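Beta-agarase (Persicobacter, PDB 6AII) probably hydrolyses the beta-1,4 linkages of agarose as a GH16 beta-agarase, releasing neoagarobiose. Local coordinates at residues A[79-83]-A[299-305]. Numbering follows the deposited sequence.
Sequences VASRN and PTDGEIY
Arg82 reaches the start of helix 301-306 and the residues before it, meeting Pro299, Asp301, Ile304 and Tyr305. The contact joins the loop after strand 75-79 of the GH16 beta-sandwich (jelly-roll) fold to a capped helix start. Thr300 is the N-cap, in a capping box with Glu303. The guanidinium comes end-on to the carbonyl of Pro299. NH1 and NH2 of Arg82 both donate to Pro299 O, at 3.0 Å and 2.9 Å. The oxygen lies in the guanidinium plane, but both donors approach from one face of its carbonyl plane. NH1 also makes a salt bridge of 2.8 Å with Asp301 OD1, nearly along the C-O axis. The guanidinium and carboxylate planes are 49° apart. Ile304 CG2 lies over one face of the guanidinium, near its rim and 3.9 Å from Arg82 NH1, and also covers the centre of one Tyr305 ring face. Outside the two segments, NE of Arg82 donates to Ala102 O and NH2 to Thr103 OG1, further fixing the group's rotation. Were Arg82 replaced by an alanine, Asp301 would probably lose this charge partner and Pro299 O these two N-H donors. With CG of Arg82 anti to the backbone N (chi1 -179°), the chain runs past Tyr305, whose OH sits 3.4 Å from Arg82 CG. The ring and guanidinium planes are 79° apart. CD1 of Ile304 rests 4.1 Å from Ala80 CB and also touches Ser81 CA. Tyr305 OH donates to the backbone O of Arg82 at 2.8 Å, from above the carbonyl plane.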
ATOM      1  N   VAL A  79      -0.863  13.427   5.457  1.00 16.42           N
ATOM      2  CA  VAL A  79       0.049  14.549   5.466  1.00 16.78           C
ATOM      3  C   VAL A  79       1.358  14.258   6.202  1.00 16.73           C
ATOM      4  O   VAL A  79       1.288  13.675   7.265  1.00 18.31           O
ATOM      5  CB  VAL A  79      -0.613  15.788   6.077  1.00 18.13           C
ATOM      6  CG1 VAL A  79       0.355  16.928   6.187  1.00 20.71           C
ATOM      7  CG2 VAL A  79      -1.870  16.120   5.255  1.00 22.19           C
ATOM      8  N   ALA A  80       2.463  14.635   5.604  1.00 16.74           N
ATOM      9  CA  ALA A  80       3.776  14.728   6.299  1.00 17.57           C
ATOM     10  C   ALA A  80       4.027  16.177   6.683  1.00 19.53           C
ATOM     11  O   ALA A  80       4.036  17.081   5.824  1.00 19.69           O
ATOM     12  CB  ALA A  80       4.911  14.158   5.476  1.00 19.77           C
ATOM     13  N   SER A  81       4.444  16.369   7.944  1.00 17.85           N
ATOM     14  CA  SER A  81       4.778  17.707   8.428  1.00 18.75           C
ATOM     15  C   SER A  81       5.872  17.582   9.497  1.00 20.02           C
ATOM     16  O   SER A  81       6.258  16.465   9.850  1.00 19.53           O
ATOM     17  CB  SER A  81       3.549  18.377   8.969  1.00 19.54           C
ATOM     18  OG  SER A  81       2.966  17.646  10.034  1.00 20.21           O
ATOM     19  N   ARG A  82       6.395  18.709   9.914  1.00 19.07           N
ATOM     20  CA  ARG A  82       7.566  18.659  10.833  1.00 18.87           C
ATOM     21  C   ARG A  82       7.470  19.797  11.837  1.00 20.99           C
ATOM     22  O   ARG A  82       7.681  20.964  11.465  1.00 24.28           O
ATOM     23  CB  ARG A  82       8.873  18.651  10.037  1.00 19.85           C
ATOM     24  CG  ARG A  82      10.110  18.573  10.938  1.00 19.14           C
ATOM     25  CD  ARG A  82      11.348  18.263  10.163  1.00 20.23           C
ATOM     26  NE  ARG A  82      11.358  16.940   9.592  1.00 21.29           N
ATOM     27  CZ  ARG A  82      12.009  16.595   8.506  1.00 19.49           C
ATOM     28  NH1 ARG A  82      12.811  17.477   7.912  1.00 21.31           N
ATOM     29  NH2 ARG A  82      11.804  15.380   7.980  1.00 21.42           N
ATOM     30  N   ASN A  83       7.318  19.418  13.080  1.00 19.57           N
ATOM     31  CA  ASN A  83       7.232  20.451  14.181  1.00 20.58           C
ATOM     32  C   ASN A  83       8.611  20.672  14.812  1.00 25.51           C
ATOM     33  O   ASN A  83       8.710  21.545  15.670  1.00 25.00           O
ATOM     34  CB  ASN A  83       6.196  20.092  15.225  1.00 22.92           C
ATOM     35  CG  ASN A  83       6.409  18.771  15.906  1.00 21.81           C
ATOM     36  OD1 ASN A  83       7.547  18.314  15.979  1.00 21.18           O
ATOM     37  ND2 ASN A  83       5.329  18.177  16.359  1.00 20.00           N
ATOM     38  N   PRO A 299      12.690  13.315   4.235  1.00 20.37           N
ATOM     39  CA  PRO A 299      12.566  14.731   3.748  1.00 18.41           C
ATOM     40  C   PRO A 299      13.484  15.718   4.477  1.00 20.22           C
ATOM     41  O   PRO A 299      13.606  15.622   5.705  1.00 21.52           O
ATOM     42  CB  PRO A 299      11.132  15.091   4.018  1.00 20.53           C
ATOM     43  CG  PRO A 299      10.413  13.760   3.971  1.00 20.36           C
ATOM     44  CD  PRO A 299      11.387  12.841   4.667  1.00 20.77           C
ATOM     45  N   THR A 300      14.171  16.516   3.710  1.00 21.22           N
ATOM     46  CA  THR A 300      14.953  17.622   4.333  1.00 23.42           C
ATOM     47  C   THR A 300      13.972  18.679   4.803  1.00 23.17           C
ATOM     48  O   THR A 300      12.885  18.792   4.323  1.00 22.02           O
ATOM     49  CB  THR A 300      15.976  18.210   3.367  1.00 23.42           C
ATOM     50  OG1 THR A 300      15.320  18.806   2.251  1.00 23.03           O
ATOM     51  CG2 THR A 300      16.923  17.167   2.839  1.00 26.41           C
ATOM     52  N   ASP A 301      14.435  19.592   5.685  1.00 22.39           N
ATOM     53  CA  ASP A 301      13.641  20.757   6.013  1.00 23.88           C
ATOM     54  C   ASP A 301      13.326  21.595   4.778  1.00 22.33           C
ATOM     55  O   ASP A 301      12.187  22.078   4.633  1.00 24.06           O
ATOM     56  CB  ASP A 301      14.420  21.607   7.028  1.00 28.19           C
ATOM     57  CG  ASP A 301      14.539  21.026   8.422  1.00 32.73           C
ATOM     58  OD1 ASP A 301      13.964  19.942   8.714  1.00 27.40           O
ATOM     59  OD2 ASP A 301      15.210  21.720   9.254  1.00 33.54           O
ATOM     60  N   GLY A 302      14.297  21.757   3.890  1.00 23.64           N
ATOM     61  CA  GLY A 302      14.096  22.544   2.662  1.00 27.21           C
ATOM     62  C   GLY A 302      12.941  21.988   1.861  1.00 26.41           C
ATOM     63  O   GLY A 302      12.108  22.732   1.356  1.00 25.97           O
ATOM     64  N   GLU A 303      12.920  20.655   1.750  1.00 22.75           N
ATOM     65  CA  GLU A 303      11.836  19.992   0.991  1.00 22.66           C
ATOM     66  C   GLU A 303      10.497  20.141   1.714  1.00 19.84           C
ATOM     67  O   GLU A 303       9.485  20.541   1.111  1.00 21.77           O
ATOM     68  CB  GLU A 303      12.202  18.523   0.806  1.00 20.02           C
ATOM     69  CG  GLU A 303      13.307  18.269  -0.208  1.00 21.34           C
ATOM     70  CD  GLU A 303      14.026  16.923  -0.077  1.00 21.43           C
ATOM     71  OE1 GLU A 303      13.671  16.089   0.770  1.00 22.11           O
ATOM     72  OE2 GLU A 303      14.970  16.680  -0.886  1.00 20.87           O
ATOM     73  N   ILE A 304      10.409  19.713   2.948  1.00 20.30           N
ATOM     74  CA  ILE A 304       9.098  19.633   3.639  1.00 20.02           C
ATOM     75  C   ILE A 304       8.511  21.017   3.895  1.00 22.38           C
ATOM     76  O   ILE A 304       7.287  21.172   3.837  1.00 21.99           O
ATOM     77  CB  ILE A 304       9.169  18.757   4.902  1.00 20.26           C
ATOM     78  CG1 ILE A 304       7.786  18.294   5.334  1.00 20.12           C
ATOM     79  CG2 ILE A 304       9.954  19.439   6.049  1.00 22.14           C
ATOM     80  CD1 ILE A 304       7.771  17.054   6.260  1.00 20.76           C
ATOM     81  N   TYR A 305       9.352  22.017   4.189  1.00 23.39           N
ATOM     82  CA  TYR A 305       8.837  23.381   4.372  1.00 22.59           C
ATOM     83  C   TYR A 305       8.755  24.139   3.041  1.00 26.50           C
ATOM     84  O   TYR A 305       7.905  24.984   2.938  1.00 26.72           O
ATOM     85  CB  TYR A 305       9.756  24.153   5.328  1.00 23.78           C
ATOM     86  CG  TYR A 305       9.844  23.567   6.712  1.00 22.45           C
ATOM     87  CD1 TYR A 305       8.730  23.107   7.383  1.00 25.86           C
ATOM     88  CD2 TYR A 305      11.075  23.432   7.336  1.00 26.08           C
ATOM     89  CE1 TYR A 305       8.821  22.553   8.649  1.00 26.05           C
ATOM     90  CE2 TYR A 305      11.192  22.869   8.599  1.00 25.79           C
ATOM     91  CZ  TYR A 305      10.052  22.472   9.275  1.00 25.37           C
ATOM     92  OH  TYR A 305      10.146  21.932  10.534  1.00 26.36           O
TER